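Local coordinates for 5' nucleotidase family protein (Staphylococcus aureus subsp. aureus, PDB 4Q7F) that belongs to the two-domain 5'-nucleotidase family, joining a calcineurin-like domain with manganese and magnesium sites to a C-terminal domain that helps bind the ligand 3D1, at residues Y349-K354 with A502-D507; P387-V392 with Q498-Q503. All blocks are in the same frame, centred on the assembly; numbering follows the deposited sequence. Where two conformers were deposited one is given.

Contact 1 of 2, residues Y349-K354 with A502-D507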
ATOM      1  N   TYR A 349     -14.421   3.624  20.206  1.00 26.36           N
ATOM      2  CA  TYR A 349     -14.589   4.400  21.404  1.00 27.62           C
ATOM      3  C   TYR A 349     -13.448   5.408  21.546  1.00 27.36           C
ATOM      4  O   TYR A 349     -13.695   6.574  21.855  1.00 27.46           O
ATOM      5  CB  TYR A 349     -14.703   3.531  22.651  1.00 29.98           C
ATOM      6  CG  TYR A 349     -14.922   4.382  23.888  1.00 33.41           C
ATOM      7  CD1 TYR A 349     -16.144   5.007  24.114  1.00 34.83           C
ATOM      8  CD2 TYR A 349     -13.901   4.591  24.809  1.00 35.05           C
ATOM      9  CE1 TYR A 349     -16.344   5.803  25.224  1.00 37.87           C
ATOM     10  CE2 TYR A 349     -14.096   5.386  25.925  1.00 37.15           C
ATOM     11  CZ  TYR A 349     -15.320   5.981  26.129  1.00 39.48           C
ATOM     12  OH  TYR A 349     -15.518   6.771  27.232  1.00 43.06           O
ATOM     13  N   ALA A 350     -12.205   4.985  21.286  1.00 27.26           N
ATOM     14  CA  ALA A 350     -11.079   5.910  21.397  1.00 26.60           C
ATOM     15  C   ALA A 350     -11.250   7.096  20.446  1.00 26.23           C
ATOM     16  O   ALA A 350     -10.956   8.236  20.797  1.00 25.37           O
ATOM     17  CB  ALA A 350      -9.755   5.197  21.142  1.00 26.28           C
ATOM     18  N   LEU A 351     -11.736   6.818  19.243  1.00 25.72           N
ATOM     19  CA  LEU A 351     -11.956   7.858  18.250  1.00 26.25           C
ATOM     20  C   LEU A 351     -13.124   8.783  18.651  1.00 26.57           C
ATOM     21  O   LEU A 351     -13.052  10.010  18.489  1.00 26.06           O
ATOM     22  CB  LEU A 351     -12.203   7.234  16.872  1.00 25.34           C
ATOM     23  CG  LEU A 351     -11.036   6.514  16.209  1.00 25.65           C
ATOM     24  CD1 LEU A 351     -11.521   5.803  14.946  1.00 25.67           C
ATOM     25  CD2 LEU A 351      -9.863   7.432  15.899  1.00 25.95           C
ATOM     26  N   LEU A 352     -14.198   8.208  19.171  1.00 27.06           N
ATOM     27  CA  LEU A 352     -15.312   9.030  19.632  1.00 28.07           C
ATOM     28  C   LEU A 352     -14.876   9.962  20.769  1.00 29.72           C
ATOM     29  O   LEU A 352     -15.233  11.128  20.773  1.00 30.06           O
ATOM     30  CB  LEU A 352     -16.498   8.179  20.060  1.00 28.53           C
ATOM     31  CG  LEU A 352     -17.211   7.512  18.882  1.00 27.75           C
ATOM     32  CD1 LEU A 352     -18.149   6.429  19.373  1.00 29.74           C
ATOM     33  CD2 LEU A 352     -17.944   8.526  18.021  1.00 27.23           C
ATOM     34  N   GLU A 353     -14.078   9.449  21.697  0.50 30.69           N
ATOM     35  CA  GLU A 353     -13.611  10.237  22.840  0.50 32.37           C
ATOM     36  C   GLU A 353     -12.631  11.336  22.467  0.50 31.92           C
ATOM     37  O   GLU A 353     -12.640  12.411  23.063  0.50 33.09           O
ATOM     38  CB  GLU A 353     -12.981   9.320  23.882  0.50 33.82           C
ATOM     39  CG  GLU A 353     -14.000   8.425  24.545  0.50 35.38           C
ATOM     40  CD  GLU A 353     -15.052   9.222  25.285  0.50 37.33           C
ATOM     41  OE1 GLU A 353     -14.672  10.049  26.139  0.50 38.97           O
ATOM     42  OE2 GLU A 353     -16.257   9.008  25.028  0.50 38.06           O
ATOM     43  N   LYS A 354     -11.777  11.063  21.488  1.00 30.88           N
ATOM     44  CA  LYS A 354     -10.805  12.032  21.043  1.00 29.38           C
ATOM     45  C   LYS A 354     -11.459  13.139  20.219  1.00 29.55           C
ATOM     46  O   LYS A 354     -11.106  14.305  20.361  1.00 28.42           O
ATOM     47  CB  LYS A 354      -9.750  11.352  20.173  1.00 28.55           C
ATOM     48  CG  LYS A 354      -8.636  12.250  19.668  1.00 27.80           C
ATOM     49  CD  LYS A 354      -7.786  12.801  20.809  1.00 28.57           C
ATOM     50  CE  LYS A 354      -6.593  13.551  20.247  1.00 28.33           C
ATOM     51  NZ  LYS A 354      -5.658  13.987  21.301  1.00 29.21           N
ATOM     52  N   ALA A 502      -1.498   5.059  15.570  1.00 23.66           N
ATOM     53  CA  ALA A 502      -0.780   4.323  16.605  1.00 24.89           C
ATOM     54  C   ALA A 502      -0.678   5.150  17.892  1.00 26.18           C
ATOM     55  O   ALA A 502      -1.003   4.655  18.977  1.00 26.87           O
ATOM     56  CB  ALA A 502       0.596   3.901  16.110  1.00 25.83           C
ATOM     57  N   GLN A 503      -0.293   6.421  17.765  1.00 25.99           N
ATOM     58  CA  GLN A 503      -0.163   7.285  18.926  1.00 27.17           C
ATOM     59  C   GLN A 503      -1.517   7.573  19.613  1.00 27.66           C
ATOM     60  O   GLN A 503      -1.593   7.653  20.849  1.00 28.91           O
ATOM     61  CB  GLN A 503       0.495   8.591  18.540  1.00 27.65           C
ATOM     62  CG  GLN A 503       0.830   9.440  19.745  1.00 28.99           C
ATOM     63  CD  GLN A 503       1.788   8.746  20.677  1.00 30.53           C
ATOM     64  OE1 GLN A 503       2.779   8.182  20.244  1.00 31.56           O
ATOM     65  NE2 GLN A 503       1.515   8.818  21.977  1.00 31.82           N
ATOM     66  N   LEU A 504      -2.571   7.711  18.819  1.00 25.74           N
ATOM     67  CA  LEU A 504      -3.895   7.947  19.364  1.00 26.40           C
ATOM     68  C   LEU A 504      -4.274   6.767  20.262  1.00 27.20           C
ATOM     69  O   LEU A 504      -4.750   6.975  21.374  1.00 29.06           O
ATOM     70  CB  LEU A 504      -4.916   8.215  18.243  1.00 25.00           C
ATOM     71  CG  LEU A 504      -6.338   8.606  18.644  1.00 25.59           C
ATOM     72  CD1 LEU A 504      -7.025   9.339  17.495  1.00 25.00           C
ATOM     73  CD2 LEU A 504      -7.151   7.413  19.120  1.00 26.32           C
ATOM     74  N   LEU A 505      -4.041   5.542  19.806  1.00 27.63           N
ATOM     75  CA  LEU A 505      -4.314   4.350  20.629  1.00 28.71           C
ATOM     76  C   LEU A 505      -3.408   4.310  21.873  1.00 30.17           C
ATOM     77  O   LEU A 505      -3.849   3.961  22.959  1.00 31.29           O
ATOM     78  CB  LEU A 505      -4.178   3.059  19.814  1.00 28.67           C
ATOM     79  CG  LEU A 505      -5.152   2.898  18.639  1.00 27.57           C
ATOM     80  CD1 LEU A 505      -4.970   1.553  17.982  1.00 28.22           C
ATOM     81  CD2 LEU A 505      -6.603   3.075  19.080  1.00 27.97           C
ATOM     82  N   ILE A 506      -2.146   4.677  21.713  1.00 30.42           N
ATOM     83  CA  ILE A 506      -1.216   4.713  22.838  1.00 31.85           C
ATOM     84  C   ILE A 506      -1.680   5.724  23.899  1.00 32.73           C
ATOM     85  O   ILE A 506      -1.658   5.420  25.094  1.00 34.41           O
ATOM     86  CB  ILE A 506       0.208   5.052  22.361  1.00 31.88           C
ATOM     87  CG1 ILE A 506       0.763   3.874  21.541  1.00 31.93           C
ATOM     88  CG2 ILE A 506       1.104   5.391  23.551  1.00 33.89           C
ATOM     89  CD1 ILE A 506       2.143   4.096  20.925  1.00 32.06           C
ATOM     90  N   ASP A 507      -2.082   6.918  23.452  1.00 31.53           N
ATOM     91  CA  ASP A 507      -2.591   7.973  24.349  1.00 32.44           C
ATOM     92  C   ASP A 507      -3.792   7.473  25.136  1.00 32.99           C
ATOM     93  O   ASP A 507      -3.820   7.580  26.354  1.00 34.05           O
ATOM     94  CB  ASP A 507      -2.999   9.237  23.568  1.00 30.97           C
ATOM     95  CG  ASP A 507      -1.808   9.987  23.002  1.00 30.46           C
ATOM     96  OD1 ASP A 507      -0.674   9.720  23.411  1.00 31.95           O
ATOM     97  OD2 ASP A 507      -2.000  10.844  22.140  1.00 29.08           O
TER
HETATM   98  O   HOH W   1      -4.385  11.305  21.397  1.00 36.87           O

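Contact 2 of 2, residues P387-V392 with Q498-Q503. With 3D1 ((2R,3S,5R)-5-(6-amino-9H-purin-9-yl)-tetrahydro-2-(hydroxymethyl)furan-3-ol), chain D.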
ATOM      1  N   PRO A 387       0.291   5.496   8.735  1.00 23.54           N
ATOM      2  CA  PRO A 387       0.458   6.767   9.436  1.00 23.36           C
ATOM      3  C   PRO A 387      -0.706   7.750   9.146  1.00 22.88           C
ATOM      4  O   PRO A 387      -0.506   8.863   8.660  1.00 23.27           O
ATOM      5  CB  PRO A 387       1.807   7.258   8.922  1.00 24.24           C
ATOM      6  CG  PRO A 387       1.919   6.693   7.536  1.00 24.04           C
ATOM      7  CD  PRO A 387       1.078   5.449   7.485  1.00 23.51           C
ATOM      8  N   ASN A 388      -1.922   7.327   9.463  1.00 22.61           N
ATOM      9  CA  ASN A 388      -3.107   8.147   9.269  1.00 22.05           C
ATOM     10  C   ASN A 388      -3.405   9.075  10.446  1.00 22.68           C
ATOM     11  O   ASN A 388      -3.234   8.690  11.606  1.00 22.12           O
ATOM     12  CB  ASN A 388      -4.355   7.297   9.194  1.00 21.71           C
ATOM     13  CG  ASN A 388      -4.353   6.293   8.068  1.00 22.11           C
ATOM     14  OD1 ASN A 388      -4.941   5.205   8.213  1.00 23.33           O
ATOM     15  ND2 ASN A 388      -3.736   6.625   6.966  1.00 21.53           N
ATOM     16  N   THR A 389      -3.894  10.272  10.126  1.00 22.15           N
ATOM     17  CA  THR A 389      -4.362  11.212  11.125  1.00 22.26           C
ATOM     18  C   THR A 389      -5.877  11.136  10.942  1.00 21.62           C
ATOM     19  O   THR A 389      -6.367  10.321  10.142  1.00 19.95           O
ATOM     20  CB  THR A 389      -3.824  12.617  10.907  1.00 22.91           C
ATOM     21  OG1 THR A 389      -4.150  13.018   9.582  1.00 23.57           O
ATOM     22  CG2 THR A 389      -2.288  12.650  11.079  1.00 24.65           C
ATOM     23  N   PHE A 390      -6.623  11.966  11.655  1.00 22.19           N
ATOM     24  CA  PHE A 390      -8.090  11.894  11.569  1.00 21.94           C
ATOM     25  C   PHE A 390      -8.785  13.213  11.293  1.00 22.34           C
ATOM     26  O   PHE A 390      -8.257  14.297  11.523  1.00 22.65           O
ATOM     27  CB  PHE A 390      -8.607  11.240  12.842  1.00 22.87           C
ATOM     28  CG  PHE A 390      -7.977   9.911  13.100  1.00 22.61           C
ATOM     29  CD1 PHE A 390      -6.759   9.827  13.773  1.00 24.27           C
ATOM     30  CD2 PHE A 390      -8.535   8.746  12.571  1.00 23.22           C
ATOM     31  CE1 PHE A 390      -6.147   8.596  13.967  1.00 23.72           C
ATOM     32  CE2 PHE A 390      -7.924   7.513  12.756  1.00 22.40           C
ATOM     33  CZ  PHE A 390      -6.741   7.439  13.458  1.00 23.23           C
ATOM     34  N   LYS A 391     -10.013  13.110  10.795  1.00 22.32           N
ATOM     35  CA  LYS A 391     -10.782  14.270  10.508  1.00 21.87           C
ATOM     36  C   LYS A 391     -12.230  14.050  10.891  1.00 21.17           C
ATOM     37  O   LYS A 391     -12.789  12.957  10.664  1.00 20.68           O
ATOM     38  CB  LYS A 391     -10.662  14.654   9.035  1.00 22.68           C
ATOM     39  CG  LYS A 391      -9.357  15.378   8.698  1.00 24.36           C
ATOM     40  CD  LYS A 391      -9.335  15.832   7.255  1.00 25.30           C
ATOM     41  CE  LYS A 391      -8.208  16.817   6.999  1.00 26.92           C
ATOM     42  NZ  LYS A 391      -6.867  16.238   7.340  1.00 28.00           N
ATOM     43  N   VAL A 392     -12.814  15.062  11.520  1.00 20.99           N
ATOM     44  CA  VAL A 392     -14.251  15.022  11.830  1.00 20.93           C
ATOM     45  C   VAL A 392     -14.917  15.775  10.704  1.00 20.81           C
ATOM     46  O   VAL A 392     -14.554  16.895  10.407  1.00 20.77           O
ATOM     47  CB  VAL A 392     -14.613  15.615  13.184  1.00 21.91           C
ATOM     48  CG1 VAL A 392     -16.122  15.498  13.402  1.00 22.47           C
ATOM     49  CG2 VAL A 392     -13.888  14.871  14.276  1.00 22.13           C
ATOM     50  N   GLN A 498      -4.573  15.964  14.265  1.00 27.44           N
ATOM     51  CA  GLN A 498      -3.204  15.661  13.850  1.00 29.26           C
ATOM     52  C   GLN A 498      -2.465  14.737  14.809  1.00 29.28           C
ATOM     53  O   GLN A 498      -1.349  15.008  15.235  1.00 30.97           O
ATOM     54  CB  GLN A 498      -2.413  16.959  13.627  1.00 31.47           C
ATOM     55  CG  GLN A 498      -2.880  17.731  12.398  1.00 33.08           C
ATOM     56  CD  GLN A 498      -2.561  16.997  11.101  1.00 34.39           C
ATOM     57  OE1 GLN A 498      -1.462  16.495  10.927  1.00 37.09           O
ATOM     58  NE2 GLN A 498      -3.517  16.951  10.186  1.00 35.00           N
ATOM     59  N   VAL A 499      -3.110  13.636  15.141  1.00 27.41           N
ATOM     60  CA  VAL A 499      -2.505  12.610  15.952  1.00 27.98           C
ATOM     61  C   VAL A 499      -2.673  11.364  15.092  1.00 26.11           C
ATOM     62  O   VAL A 499      -3.780  11.055  14.659  1.00 23.65           O
ATOM     63  CB  VAL A 499      -3.189  12.427  17.319  1.00 28.46           C
ATOM     64  CG1 VAL A 499      -2.578  11.237  18.053  1.00 29.56           C
ATOM     65  CG2 VAL A 499      -3.069  13.699  18.153  1.00 30.01           C
ATOM     66  N   GLU A 500      -1.566  10.679  14.824  1.00 24.82           N
ATOM     67  CA  GLU A 500      -1.600   9.466  14.002  1.00 24.70           C
ATOM     68  C   GLU A 500      -2.199   8.305  14.787  1.00 23.83           C
ATOM     69  O   GLU A 500      -2.235   8.330  16.025  1.00 24.75           O
ATOM     70  CB  GLU A 500      -0.206   9.165  13.395  1.00 25.87           C
ATOM     71  CG  GLU A 500       0.098  10.134  12.254  1.00 26.51           C
ATOM     72  CD  GLU A 500       1.482   9.993  11.659  1.00 29.77           C
ATOM     73  OE1 GLU A 500       2.129   8.984  11.917  1.00 30.01           O
ATOM     74  OE2 GLU A 500       1.908  10.907  10.926  1.00 32.62           O
ATOM     75  N   GLY A 501      -2.714   7.325  14.065  1.00 22.05           N
ATOM     76  CA  GLY A 501      -3.429   6.209  14.662  1.00 21.89           C
ATOM     77  C   GLY A 501      -2.740   5.469  15.782  1.00 22.91           C
ATOM     78  O   GLY A 501      -3.322   5.249  16.826  1.00 23.40           O
ATOM     79  N   ALA A 502      -1.498   5.059  15.570  1.00 23.66           N
ATOM     80  CA  ALA A 502      -0.780   4.323  16.605  1.00 24.89           C
ATOM     81  C   ALA A 502      -0.678   5.150  17.892  1.00 26.18           C
ATOM     82  O   ALA A 502      -1.003   4.655  18.977  1.00 26.87           O
ATOM     83  CB  ALA A 502       0.596   3.901  16.110  1.00 25.83           C
ATOM     84  N   GLN A 503      -0.293   6.421  17.765  1.00 25.99           N
ATOM     85  CA  GLN A 503      -0.163   7.285  18.926  1.00 27.17           C
ATOM     86  C   GLN A 503      -1.517   7.573  19.613  1.00 27.66           C
ATOM     87  O   GLN A 503      -1.593   7.653  20.849  1.00 28.91           O
ATOM     88  CB  GLN A 503       0.495   8.591  18.540  1.00 27.65           C
ATOM     89  CG  GLN A 503       0.830   9.440  19.745  1.00 28.99           C
ATOM     90  CD  GLN A 503       1.788   8.746  20.677  1.00 30.53           C
ATOM     91  OE1 GLN A 503       2.779   8.182  20.244  1.00 31.56           O
ATOM     92  NE2 GLN A 503       1.515   8.818  21.977  1.00 31.82           N
TER
HETATM   93  O5' 3D1 D 603      -4.803   1.442  -3.335  1.00 45.63           O
HETATM   94  C5' 3D1 D 603      -4.782   1.840  -1.967  1.00 34.10           C
HETATM   95  C4' 3D1 D 603      -3.353   1.954  -1.465  1.00 35.52           C
HETATM   96  O4' 3D1 D 603      -3.418   2.606  -0.206  1.00 33.95           O
HETATM   97  C1' 3D1 D 603      -3.060   1.728   0.866  1.00 34.49           C
HETATM   98  N9  3D1 D 603      -4.001   1.933   2.001  1.00 33.32           N
HETATM   99  C4  3D1 D 603      -3.810   2.887   2.902  1.00 30.75           C
HETATM  100  N3  3D1 D 603      -2.860   3.834   3.070  1.00 27.83           N
HETATM  101  C2  3D1 D 603      -2.928   4.692   4.106  1.00 30.70           C
HETATM  102  N1  3D1 D 603      -3.937   4.667   5.018  1.00 30.26           N
HETATM  103  C6  3D1 D 603      -4.948   3.771   4.962  1.00 29.05           C
HETATM  104  N6  3D1 D 603      -5.940   3.785   5.894  1.00 26.14           N
HETATM  105  C5  3D1 D 603      -4.941   2.805   3.842  1.00 29.37           C
HETATM  106  N7  3D1 D 603      -5.714   1.784   3.420  1.00 28.15           N
HETATM  107  C8  3D1 D 603      -5.148   1.267   2.299  1.00 32.30           C
HETATM  108  C2' 3D1 D 603      -2.998   0.326   0.278  1.00 36.00           C
HETATM  109  C3' 3D1 D 603      -2.648   0.636  -1.166  1.00 37.87           C
HETATM  110  O3' 3D1 D 603      -1.218   0.807  -1.263  1.00 38.25           O

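Contact 1 of 2, residues Y349-K354 with A502-D507
Leu504 packs against Ala350, Leu351 and Lys354 where two helices of the C-terminal part of the protein cross. Helices 342-355 and 501-511 meet almost perpendicularly: the short segments make an angle of 85° and their axes come within 10.2 Å. The backbones come nearest at Ala350 and Leu505, whose CA atoms are 7.0 Å apart; a residue as small as alanine suits such a place.

The interaction across the crossing is mainly apolar. CG of Leu504 stands anti to the backbone N (chi1 -175°), and the two methyls that branch from it have different partners. Its CD2 meets the methyl of Ala350, at 4.0 Å from CB, while its CD1 lies 3.8 Å from Leu351 CD2, the two leucine side chains crossing at about a right angle. Leu505 adds a lighter touch, its CD2 sitting 4.3 Å from Ala350 CB. Branched leucines suit this role because one side chain can fill two neighbouring places. At the exposed border the aliphatic part of Lys354 shields the same leucine, its CG resting on Leu504 CD1.

Polar groups take over beyond that border. No direct hydrogen bond joins the segments; a water does so instead, accepting from Lys354 NZ at 3.0 Å and donating to Asp507 OD2. A long, flexible lysine can thus pack with its stem and place its ammonium near the carboxylate, where the opposite charges probably favour each other through the water. The other carboxylate oxygen is engaged one helical turn back: Gln503 NE2, with the acceptor close to its amide plane, donates to Asp507 OD1 at 2.8 Å, arriving 42° out of the carboxylate plane.

Contact 2 of 2, residues P387-V392 with Q498-Q503
At the purine end of the 3D1 pocket, Asn388 meets Glu500 and Gly501 at the start of helix 501-511. Asn388 faces two ways. CB leaves the backbone away from 498-503, CG lies anti to the carbonyl carbon (chi1 -60°), and the carboxamide meets the ligand: OD1 accepts from 3D1 N6 at 2.9 Å and ND2 donates to 3D1 N1 at 2.8 Å. A carboxamide suits this edge because it offers an acceptor and a donor side by side.

The backbone O of Asn388 turns to the helix, accepting from Gly501 N at 2.9 Å. The N lies close to the line of the C=O bond (169°), but the bond is bent at the hydrogen (133°). Such an amide in the first helical turn lacks a carbonyl within its own helix, so an outside acceptor serves it. Glu500, at the N-cap position, adds a CA-H...O contact, its CA 3.0 Å from Asn388 O.

Val499 O is buried without a conventional partner; Thr389 CA and the edge of the Phe390 ring approach it, the ring atom CD1 at 3.3 Å. The ring edge also meets Gly501, whose CA lies 3.7 Å from Phe390 CZ.

Thr389 divides its branches: the methyl CG2 packs 3.7 Å from Glu500 CG, whereas OG1 is hydrogen-bonded to Gln172.

Beyond Asn388 the chain enters strand 390-396, held between strands 469-475 and 493-497, while Phe390 reaches Leu351 of helix 342-355 and Leu504 of helix 501-511.

Contacts 1 and 2 have centres 9 Å apart and share Ala502 and Gln503, both using helix 501-511: contact 2 meets its first residue and contact 1 the turn that follows. Phe390 joins them, its CE2 lying 3.7 Å from Leu351 CD2 and its CE1 3.7 Å from Leu504 CD1. From segment 498-503, Val499 CG1 lies 3.6 Å from Leu504 N. The apolar core between the helices thus continues to the strand that follows Asn388. Contact 2 touches 3D1 directly, whereas the Leu351 side chain of contact 1 is about 11 Å from it. The manganese and magnesium ions are each about 12 Å from the Pro387 side chain.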